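Local atomic coordinates of S12 family peptidase (Streptomyces sp. 82F2, PDB entry 3WWX), a protein that probably hydrolyses amide bonds with a preference for D-configured substrates, as a secreted amidohydrolase of the serine beta-lactamase-like S12 peptidase family. Residues 10-15 and 36-40; 28-32 and 319-323; 74-79 and 93-99; 104-109 and 146-152. All coordinates share one frame; numbering follows the deposited sequence.

Contact 1 (10-15 and 36-40); sequences TQQALE and WTGTA
Trp-36, at the start of the strand, lays the outer end of its indole against helix 8-19 at Thr-10. Its CG is anti to the backbone N, which carries the six-membered ring toward Thr-10, whose CG2 lies 3.7 Å from Trp-36 CZ3; the small branched Thr-10 fits here because its methyl meets the indole while OG1 bonds to Glu-341. The ring NH takes part too, since Trp-36 NE1 donates to a water that in turn donates to Gln-11 OE1. Next in contact, Gly-38 has no side chain, and this lets the Gln-11 amide come close, with Gln-11 OE1 3.6 Å from Gly-38 CA, while Leu-14 CD1 settles 3.5 Å from Gly-38 O. At Thr-39 the backbone does the binding. Gln-11, its chain bent at chi2, turns its amide across the indole plane at 72° and sends an almost straight bond from NE2 to Thr-39 O (2.9 Å, 175°), reaching that oxygen from above the carbonyl plane. A second water joins Gln-11 OE1 to Thr-39 N, and Glu-15 OE2 accepts from Gln-11 NE2, so the amide is held at both ends and its rotation is fixed. Ala-40 ends the walk: its methyl is small enough to sit beneath the helix, 3.9 Å from Leu-14 CB and 3.4 Å from Glu-15 OE1. Helix and edge strand run nearly parallel, 25° apart, with Leu-14 also reaching Ala-25 and Ala-27 on the neighbouring strand: the N-terminal helix packed on the antiparallel sheet of the beta-lactamase-like fold.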
# COMPACT_ATOMS: atom_id res chain seq x y z
N THR A 10 2.20 -16.94 15.53
CA THR A 10 2.28 -15.56 15.07
C THR A 10 3.01 -14.70 16.10
O THR A 10 3.83 -13.87 15.74
CB THR A 10 0.90 -15.02 14.78
OG1 THR A 10 0.21 -16.00 13.99
CG2 THR A 10 0.97 -13.69 13.99
N GLN A 11 2.72 -14.93 17.37
CA GLN A 11 3.45 -14.28 18.47
C GLN A 11 4.95 -14.57 18.35
O GLN A 11 5.78 -13.66 18.45
CB GLN A 11 2.92 -14.77 19.81
CG GLN A 11 3.61 -14.14 21.02
CD GLN A 11 3.40 -12.64 21.09
OE1 GLN A 11 2.27 -12.15 20.97
NE2 GLN A 11 4.49 -11.90 21.31
N GLN A 12 5.30 -15.82 18.10
CA GLN A 12 6.69 -16.21 17.91
C GLN A 12 7.34 -15.43 16.77
O GLN A 12 8.50 -15.04 16.84
CB GLN A 12 6.73 -17.71 17.62
CG GLN A 12 7.99 -18.45 17.96
CD GLN A 12 7.75 -19.96 17.95
OE1 GLN A 12 6.77 -20.44 18.53
NE2 GLN A 12 8.61 -20.69 17.25
N ALA A 13 6.58 -15.21 15.69
CA ALA A 13 7.09 -14.52 14.51
C ALA A 13 7.33 -13.03 14.80
O ALA A 13 8.26 -12.44 14.28
CB ALA A 13 6.14 -14.70 13.33
N LEU A 14 6.49 -12.45 15.65
CA LEU A 14 6.74 -11.09 16.10
C LEU A 14 8.03 -11.03 16.92
O LEU A 14 8.84 -10.11 16.76
CB LEU A 14 5.59 -10.57 16.96
CG LEU A 14 4.22 -10.44 16.27
CD1 LEU A 14 3.19 -9.93 17.23
CD2 LEU A 14 4.31 -9.53 15.05
N GLU A 15 8.20 -12.01 17.81
CA GLU A 15 9.43 -12.07 18.60
C GLU A 15 10.67 -12.24 17.71
O GLU A 15 11.72 -11.64 17.96
CB GLU A 15 9.36 -13.20 19.62
CG GLU A 15 8.23 -13.09 20.62
CD GLU A 15 8.39 -11.97 21.61
OE1 GLU A 15 9.44 -11.30 21.60
OE2 GLU A 15 7.44 -11.76 22.41
N TRP A 36 -7.41 -11.56 17.79
CA TRP A 36 -6.21 -11.68 18.62
C TRP A 36 -5.29 -10.49 18.38
O TRP A 36 -5.21 -10.00 17.26
CB TRP A 36 -5.46 -12.94 18.23
CG TRP A 36 -4.04 -13.03 18.72
CD1 TRP A 36 -3.61 -13.49 19.94
CD2 TRP A 36 -2.85 -12.67 18.01
NE1 TRP A 36 -2.25 -13.43 20.03
CE2 TRP A 36 -1.75 -12.95 18.85
CE3 TRP A 36 -2.60 -12.15 16.73
CZ2 TRP A 36 -0.44 -12.71 18.46
CZ3 TRP A 36 -1.30 -11.91 16.35
CH2 TRP A 36 -0.23 -12.19 17.21
N THR A 37 -4.61 -10.04 19.44
CA THR A 37 -3.65 -8.94 19.36
C THR A 37 -2.35 -9.40 19.99
O THR A 37 -2.32 -9.96 21.09
CB THR A 37 -4.16 -7.70 20.10
OG1 THR A 37 -5.38 -7.22 19.52
CG2 THR A 37 -3.12 -6.58 20.07
N GLY A 38 -1.25 -9.15 19.29
CA GLY A 38 0.06 -9.51 19.77
C GLY A 38 1.07 -8.39 19.58
O GLY A 38 1.00 -7.63 18.61
N THR A 39 2.01 -8.30 20.51
CA THR A 39 3.12 -7.37 20.43
C THR A 39 4.41 -8.03 20.86
O THR A 39 4.37 -8.98 21.66
CB THR A 39 2.91 -6.13 21.33
OG1 THR A 39 2.66 -6.57 22.68
CG2 THR A 39 1.73 -5.31 20.87
N ALA A 40 5.52 -7.53 20.35
CA ALA A 40 6.84 -7.89 20.84
C ALA A 40 7.72 -6.65 20.84
O ALA A 40 7.49 -5.70 20.07
CB ALA A 40 7.46 -8.99 20.01
O HOH W 1 1.54 -10.15 22.85
O HOH W 2 0.12 -13.62 21.99

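Contact 2 (28-32 and 319-323); sequences QARDG and GHSLA
Asp-31 and His-320 stack where strand 24-31 ends beside the start of strand 320-326, its antiparallel neighbour in the beta-lactamase-like sheet, one from the beginning of the chain and one from near its close. Both side chains leave the same face of the sheet from a non-hydrogen-bonded pair, and each has its CG anti to the backbone N. Together with the close pairing of the two backbones, this lays the carboxylate over the imidazole, the planes only 27° apart. Asp-31 CB makes a CH-pi contact with the ring, 3.9 Å from its centroid, and Asp-31 OD2 rides above the rim. No direct bond joins the carboxylate to a ring nitrogen; a water donates to OD2 and receives a weak bond from His-320 ND1, while NE2 bonds to Glu-341. Two acidic partners may favour a protonated imidazole.

On that same face, Ala-29 and Leu-322 form the next non-hydrogen-bonded pair. The alanine is small, leaving room for Leu-322 CD1 at 4.1 Å from Ala-29 CB, and the leucine packs against Ile-338 and Phe-342 of helix 334-343. On the opposite face, Arg-30 and Ser-321 start side by side, but Arg-30 extends outward from CG to NE, whereas Ser-321 keeps its short hydroxyl close to the strand and bonds to Gln-248 and Arg-252 of helix 244-255. Paired amide bonds at Gln-28 with Ala-323 and Arg-30 with Ser-321 set the register. Beyond Asp-31, Gly-32 adopts a positive phi of 80°, a backbone shape glycine accepts easily, and its N donates to Gly-319 O at 2.9 Å.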
# COMPACT_ATOMS: atom_id res chain seq x y z
N GLN A 28 -2.41 -8.03 14.57
CA GLN A 28 -3.70 -8.54 14.99
C GLN A 28 -4.18 -9.51 13.94
O GLN A 28 -3.83 -9.39 12.77
CB GLN A 28 -4.72 -7.43 15.17
CG GLN A 28 -4.43 -6.49 16.33
CD GLN A 28 -5.47 -5.38 16.44
OE1 GLN A 28 -6.61 -5.55 16.01
NE2 GLN A 28 -5.08 -4.25 17.02
N ALA A 29 -5.02 -10.46 14.36
CA ALA A 29 -5.52 -11.47 13.44
C ALA A 29 -6.90 -11.90 13.88
O ALA A 29 -7.28 -11.73 15.03
CB ALA A 29 -4.59 -12.67 13.39
N ARG A 30 -7.65 -12.44 12.95
CA ARG A 30 -8.99 -12.94 13.25
C ARG A 30 -9.25 -14.10 12.32
O ARG A 30 -9.45 -13.93 11.11
CB ARG A 30 -10.04 -11.83 13.10
CG ARG A 30 -11.44 -12.22 13.50
CD ARG A 30 -12.30 -10.96 13.52
NE ARG A 30 -13.66 -11.23 13.94
CZ ARG A 30 -14.75 -10.88 13.26
NH1 ARG A 30 -14.65 -10.22 12.12
NH2 ARG A 30 -15.94 -11.19 13.75
N ASP A 31 -9.22 -15.30 12.90
CA ASP A 31 -9.36 -16.54 12.15
C ASP A 31 -10.81 -17.03 12.34
O ASP A 31 -11.16 -17.62 13.35
CB ASP A 31 -8.32 -17.54 12.63
CG ASP A 31 -8.25 -18.79 11.77
OD1 ASP A 31 -9.32 -19.24 11.33
OD2 ASP A 31 -7.13 -19.31 11.53
N GLY A 32 -11.64 -16.73 11.35
CA GLY A 32 -13.07 -17.01 11.44
C GLY A 32 -13.73 -15.91 12.26
O GLY A 32 -14.42 -15.04 11.70
N GLY A 319 -12.55 -14.50 5.42
CA GLY A 319 -12.86 -15.08 6.71
C GLY A 319 -11.74 -15.09 7.72
O GLY A 319 -11.98 -15.12 8.93
N HIS A 320 -10.50 -15.07 7.23
CA HIS A 320 -9.32 -15.14 8.07
C HIS A 320 -8.42 -13.98 7.67
O HIS A 320 -7.97 -13.91 6.54
CB HIS A 320 -8.59 -16.47 7.86
CG HIS A 320 -7.37 -16.64 8.72
ND1 HIS A 320 -6.54 -17.74 8.61
CD2 HIS A 320 -6.85 -15.86 9.70
CE1 HIS A 320 -5.55 -17.61 9.47
NE2 HIS A 320 -5.71 -16.49 10.15
N SER A 321 -8.20 -13.07 8.62
CA SER A 321 -7.41 -11.85 8.36
C SER A 321 -6.23 -11.69 9.32
O SER A 321 -6.20 -12.25 10.42
CB SER A 321 -8.32 -10.63 8.47
OG SER A 321 -8.96 -10.58 9.72
N LEU A 322 -5.29 -10.85 8.87
CA LEU A 322 -4.08 -10.52 9.61
C LEU A 322 -3.64 -9.13 9.18
O LEU A 322 -3.69 -8.81 8.00
CB LEU A 322 -3.00 -11.52 9.27
CG LEU A 322 -1.55 -11.22 9.73
CD1 LEU A 322 -1.40 -11.32 11.24
CD2 LEU A 322 -0.55 -12.16 9.02
N ALA A 323 -3.16 -8.33 10.12
CA ALA A 323 -2.49 -7.07 9.76
C ALA A 323 -1.48 -6.76 10.82
O ALA A 323 -1.63 -7.16 11.97
CB ALA A 323 -3.49 -5.92 9.63
O HOH W 3 -7.08 -20.38 8.89

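Contact 3 (74-79 and 93-99); sequences LDDPVE and GRKITVR
Leu-74 and Val-98 bring together two largely irregular segments of the helical part of this beta-lactamase-like fold, at the start of helix 98-102. Thr-97 is its N-cap residue, and its CA lies opposite that of Pro-77 in a single backbone bridge.

Backbone bonds form the seam. Arg-99 N donates to Leu-74 O and Val-98 N to Asp-76 O, so two amides of the helix's first turn find acceptors in segment 74-79. Further along, Val-78 N bonds to Ile-96 O, and Glu-79 N bonds to Gly-93 O from above the carbonyl plane; Glu-79 CB lies 3.5 Å from that oxygen, and Gly-93 presents no side chain to segment 74-79.

Apolar contacts line one flank. Leu-74 and Val-98 cross at about a right angle, CD2 to CG1 3.9 Å. Val-78, with CG1 anti to the backbone N (chi1 173°), presents its other methyl to the second segment, with Val-78 CG2 3.9 Å from Ile-96 CG2. Branched aliphatic residues suit this buried flank. On the outside, Glu-79 and Arg-94 run side by side through their CG atoms, but the carboxylate of Glu-79 bonds to Gly-84 N and forms a salt bridge with Arg-87, and Arg-94 one with Asp-92.

A salt bridge closes the other end. Arg-99, bent at chi3 (-53°), grips Asp-75 side-on, and Leu-74 CB sits over one face of the Arg-99 guanidinium; Glu-267 takes NH1. The NE-H meets Asp-75 OD1 on the syn side but tilted out of the carboxylate plane, at 2.8 Å, while Arg-99 NH2 reaches Asp-75 OD2 at 3.1 Å from above that plane.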
# COMPACT_ATOMS: atom_id res chain seq x y z
N LEU A 74 -12.30 1.64 -16.82
CA LEU A 74 -10.86 1.51 -16.53
C LEU A 74 -10.02 1.17 -17.76
O LEU A 74 -8.80 1.32 -17.74
CB LEU A 74 -10.62 0.51 -15.41
CG LEU A 74 -11.34 0.84 -14.11
CD1 LEU A 74 -11.01 -0.23 -13.09
CD2 LEU A 74 -10.99 2.22 -13.56
N ASP A 75 -10.66 0.74 -18.86
CA ASP A 75 -9.91 0.52 -20.08
C ASP A 75 -9.80 1.80 -20.92
O ASP A 75 -9.21 1.76 -22.00
CB ASP A 75 -10.48 -0.65 -20.88
CG ASP A 75 -10.35 -1.95 -20.14
OD1 ASP A 75 -9.23 -2.24 -19.68
OD2 ASP A 75 -11.36 -2.66 -19.99
N ASP A 76 -10.33 2.91 -20.42
CA ASP A 76 -10.09 4.23 -21.01
C ASP A 76 -8.58 4.54 -21.03
O ASP A 76 -7.87 4.22 -20.07
CB ASP A 76 -10.76 5.35 -20.20
CG ASP A 76 -12.27 5.43 -20.37
OD1 ASP A 76 -12.81 4.91 -21.37
OD2 ASP A 76 -12.92 6.06 -19.49
N PRO A 77 -8.10 5.20 -22.07
CA PRO A 77 -6.73 5.72 -22.00
C PRO A 77 -6.58 6.77 -20.91
O PRO A 77 -7.48 7.54 -20.63
CB PRO A 77 -6.51 6.37 -23.38
CG PRO A 77 -7.56 5.79 -24.25
CD PRO A 77 -8.73 5.47 -23.38
N VAL A 78 -5.41 6.79 -20.28
CA VAL A 78 -5.13 7.77 -19.26
C VAL A 78 -5.29 9.19 -19.83
O VAL A 78 -5.78 10.09 -19.14
CB VAL A 78 -3.72 7.55 -18.70
CG1 VAL A 78 -3.34 8.67 -17.75
CG2 VAL A 78 -3.65 6.20 -17.97
N GLU A 79 -4.93 9.36 -21.10
CA GLU A 79 -5.03 10.66 -21.78
C GLU A 79 -6.45 11.25 -21.74
O GLU A 79 -6.62 12.47 -21.67
CB GLU A 79 -4.55 10.53 -23.22
CG GLU A 79 -4.50 11.85 -24.00
CD GLU A 79 -3.30 12.71 -23.64
OE1 GLU A 79 -3.37 13.93 -23.88
OE2 GLU A 79 -2.29 12.17 -23.14
N GLY A 93 0.35 8.57 -22.45
CA GLY A 93 -0.94 8.27 -21.87
C GLY A 93 -2.02 7.93 -22.89
O GLY A 93 -3.09 7.46 -22.49
N ARG A 94 -1.76 8.17 -24.17
CA ARG A 94 -2.71 7.76 -25.20
C ARG A 94 -2.71 6.24 -25.37
O ARG A 94 -3.67 5.67 -25.91
CB ARG A 94 -2.37 8.43 -26.55
CG ARG A 94 -2.52 9.94 -26.58
CD ARG A 94 -1.66 10.60 -27.69
NE ARG A 94 -0.23 10.66 -27.36
CZ ARG A 94 0.62 11.58 -27.81
NH1 ARG A 94 0.20 12.55 -28.62
NH2 ARG A 94 1.91 11.55 -27.45
N LYS A 95 -1.65 5.58 -24.90
CA LYS A 95 -1.42 4.16 -25.14
C LYS A 95 -1.48 3.35 -23.85
O LYS A 95 -1.21 2.15 -23.85
CB LYS A 95 -0.05 3.95 -25.77
CG LYS A 95 0.21 4.78 -27.02
CD LYS A 95 -0.75 4.43 -28.13
CE LYS A 95 -0.36 5.13 -29.44
NZ LYS A 95 -0.35 6.62 -29.31
N ILE A 96 -1.79 4.03 -22.75
CA ILE A 96 -1.82 3.41 -21.42
C ILE A 96 -3.21 3.57 -20.86
O ILE A 96 -3.78 4.66 -20.92
CB ILE A 96 -0.85 4.12 -20.47
CG1 ILE A 96 0.60 3.96 -20.93
CG2 ILE A 96 -0.97 3.56 -19.03
CD1 ILE A 96 1.56 4.93 -20.27
N THR A 97 -3.78 2.50 -20.30
CA THR A 97 -5.13 2.57 -19.73
C THR A 97 -5.08 2.72 -18.21
O THR A 97 -4.05 2.47 -17.58
CB THR A 97 -5.95 1.32 -20.04
OG1 THR A 97 -5.40 0.19 -19.36
CG2 THR A 97 -5.92 1.03 -21.54
N VAL A 98 -6.19 3.15 -17.63
CA VAL A 98 -6.26 3.32 -16.19
C VAL A 98 -6.04 1.96 -15.52
O VAL A 98 -5.35 1.88 -14.49
CB VAL A 98 -7.59 3.97 -15.76
CG1 VAL A 98 -7.69 4.08 -14.26
CG2 VAL A 98 -7.75 5.34 -16.40
N ARG A 99 -6.56 0.88 -16.11
CA ARG A 99 -6.34 -0.47 -15.58
C ARG A 99 -4.86 -0.80 -15.48
O ARG A 99 -4.41 -1.40 -14.51
CB ARG A 99 -7.04 -1.52 -16.45
CG ARG A 99 -7.05 -2.93 -15.85
CD ARG A 99 -7.70 -3.98 -16.80
NE ARG A 99 -9.03 -3.54 -17.21
CZ ARG A 99 -10.10 -3.54 -16.42
NH1 ARG A 99 -10.03 -4.02 -15.18
NH2 ARG A 99 -11.26 -3.07 -16.87
O HOH W 4 -6.56 -2.11 -20.30

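Contact 4 (104-109 and 146-152); sequences HTSGIY and HEPDFTP
Tyr-109 and His-146 stack at one end of a contact between two loops of the helical part of the beta-lactamase-like fold, one following helix 98-102 and the other preceding helix 160-174. Tyr-109 has its CG anti to the backbone N (chi1 -174°), which swings the phenol out to the histidine. The rings form an offset stack with planes 17° apart and centroids 4.1 Å apart. His-146 CB adds a CH-pi contact over the same tyrosine ring, 3.7 Å from its centroid, while Glu-147 O lies at the ring edge. Hydrogen bonding of His-146 NE2 to Asp-114 leaves the imidazole face to the tyrosine.

At the other end, Phe-150 takes the first torsion that sets CG between its backbone N and carbonyl carbon (chi1 52°). This folds the ring back over Gly-107, whose CA rests on its face 3.5 Å from the centroid. Glycine suits the place twice over: a CB would run into Phe-150 O, and the backbone has a positive phi. Thr-105 O approaches the phenyl at its edge.

Ser-106 has its CB pointing away from segment 146-152. Its OG accepts from Ile-108 N at 3.1 Å, an ST turn that shapes the loop around the glycine, and also bonds to Asn-162. Its carbonyl is turned toward segment 146-152: a water donates to both Ser-106 O and Phe-150 O, while Pro-152 supplies a CA-H contact to Ser-106 O. Between the two aromatic groups, Asp-149 N donates to Gly-107 O at 2.8 Å, in the carbonyl plane.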
# COMPACT_ATOMS: atom_id res chain seq x y z
N HIS A 104 0.13 -2.16 -12.51
CA HIS A 104 1.55 -1.91 -12.77
C HIS A 104 2.06 -2.54 -14.06
O HIS A 104 3.23 -2.90 -14.16
CB HIS A 104 2.43 -2.35 -11.59
CG HIS A 104 2.09 -1.68 -10.30
ND1 HIS A 104 2.34 -0.34 -10.05
CD2 HIS A 104 1.52 -2.17 -9.18
CE1 HIS A 104 1.94 -0.05 -8.83
NE2 HIS A 104 1.44 -1.14 -8.28
N THR A 105 1.20 -2.60 -15.07
CA THR A 105 1.66 -3.02 -16.41
C THR A 105 1.77 -1.83 -17.36
O THR A 105 1.99 -2.02 -18.56
CB THR A 105 0.76 -4.11 -17.00
OG1 THR A 105 -0.58 -3.63 -17.18
CG2 THR A 105 0.77 -5.35 -16.10
N SER A 106 1.63 -0.61 -16.84
CA SER A 106 1.78 0.60 -17.66
C SER A 106 3.19 0.82 -18.19
O SER A 106 3.35 1.36 -19.28
CB SER A 106 1.38 1.83 -16.84
OG SER A 106 2.36 1.99 -15.82
N GLY A 107 4.20 0.43 -17.42
CA GLY A 107 5.59 0.71 -17.75
C GLY A 107 6.06 2.09 -17.31
O GLY A 107 7.19 2.48 -17.60
N ILE A 108 5.21 2.84 -16.61
CA ILE A 108 5.56 4.22 -16.26
C ILE A 108 6.65 4.26 -15.18
O ILE A 108 6.58 3.61 -14.15
CB ILE A 108 4.31 4.99 -15.78
CG1 ILE A 108 3.24 5.07 -16.89
CG2 ILE A 108 4.70 6.36 -15.26
CD1 ILE A 108 1.95 5.69 -16.45
N TYR A 109 7.69 5.04 -15.43
CA TYR A 109 8.80 5.24 -14.52
C TYR A 109 8.28 5.61 -13.14
O TYR A 109 7.45 6.51 -13.01
CB TYR A 109 9.69 6.36 -15.07
CG TYR A 109 10.96 6.59 -14.32
CD1 TYR A 109 10.97 7.26 -13.10
CD2 TYR A 109 12.19 6.15 -14.83
CE1 TYR A 109 12.16 7.46 -12.41
CE2 TYR A 109 13.37 6.36 -14.14
CZ TYR A 109 13.34 7.00 -12.92
OH TYR A 109 14.50 7.24 -12.22
N HIS A 146 11.99 10.93 -17.67
CA HIS A 146 12.65 9.66 -17.94
C HIS A 146 11.89 8.81 -18.93
O HIS A 146 10.70 9.00 -19.15
CB HIS A 146 12.76 8.87 -16.65
CG HIS A 146 13.48 9.58 -15.56
ND1 HIS A 146 14.84 9.84 -15.63
CD2 HIS A 146 13.05 10.15 -14.41
CE1 HIS A 146 15.22 10.49 -14.54
NE2 HIS A 146 14.15 10.68 -13.78
N GLU A 147 12.60 7.84 -19.52
CA GLU A 147 11.98 6.87 -20.41
C GLU A 147 11.17 5.87 -19.60
O GLU A 147 11.52 5.55 -18.49
CB GLU A 147 13.08 6.13 -21.18
CG GLU A 147 12.59 5.31 -22.34
CD GLU A 147 13.73 4.75 -23.21
OE1 GLU A 147 14.80 4.38 -22.66
OE2 GLU A 147 13.54 4.69 -24.44
N PRO A 148 10.09 5.35 -20.18
CA PRO A 148 9.38 4.25 -19.52
C PRO A 148 10.26 3.04 -19.30
O PRO A 148 11.27 2.85 -19.98
CB PRO A 148 8.29 3.89 -20.54
CG PRO A 148 8.12 5.08 -21.37
CD PRO A 148 9.47 5.71 -21.46
N ASP A 149 9.87 2.18 -18.37
CA ASP A 149 10.54 0.89 -18.19
C ASP A 149 10.28 -0.08 -19.35
O ASP A 149 11.14 -0.90 -19.68
CB ASP A 149 10.11 0.25 -16.86
CG ASP A 149 10.66 0.98 -15.67
OD1 ASP A 149 11.86 1.28 -15.63
OD2 ASP A 149 9.87 1.26 -14.75
N PHE A 150 9.09 -0.01 -19.93
CA PHE A 150 8.71 -0.89 -21.02
C PHE A 150 7.47 -0.34 -21.71
O PHE A 150 6.82 0.58 -21.22
CB PHE A 150 8.50 -2.33 -20.52
CG PHE A 150 7.58 -2.45 -19.35
CD1 PHE A 150 6.22 -2.50 -19.55
CD2 PHE A 150 8.07 -2.55 -18.06
CE1 PHE A 150 5.36 -2.62 -18.49
CE2 PHE A 150 7.21 -2.68 -16.99
CZ PHE A 150 5.86 -2.71 -17.21
N THR A 151 7.16 -0.91 -22.88
CA THR A 151 5.99 -0.52 -23.65
C THR A 151 4.74 -0.98 -22.90
O THR A 151 4.74 -2.06 -22.30
CB THR A 151 6.02 -1.15 -25.07
OG1 THR A 151 5.91 -2.57 -24.97
CG2 THR A 151 7.31 -0.83 -25.76
N PRO A 152 3.68 -0.17 -22.91
CA PRO A 152 2.51 -0.52 -22.11
C PRO A 152 2.01 -1.93 -22.37
O PRO A 152 1.89 -2.35 -23.52
CB PRO A 152 1.49 0.52 -22.53
CG PRO A 152 2.32 1.72 -22.87
CD PRO A 152 3.53 1.15 -23.55
O HOH W 5 5.04 2.86 -20.87
O HOH W 6 7.17 0.90 -14.39

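The four contacts form two pairs on opposite sides of the chain's centre. Contacts 1 and 2 have centres 13 Å apart and share the large antiparallel sheet: strand 24-31 lies between 36-41 and 320-326, and Trp-36 N probably bonds to Ala-29 O. Contacts 3 and 4, also 13 Å apart, meet in the helical part, where Ile-96 packs on Ser-106, Ile-108 and Pro-152. Some 36 Å separates the centre of contact 2 from those of contacts 3 and 4. Along the chain, 1 and 2 interlock, whereas 3 and 4 follow in series inside the loop closed by contact 2. The sheet therefore joins strands from near both chain ends, and the helical region is inserted between them.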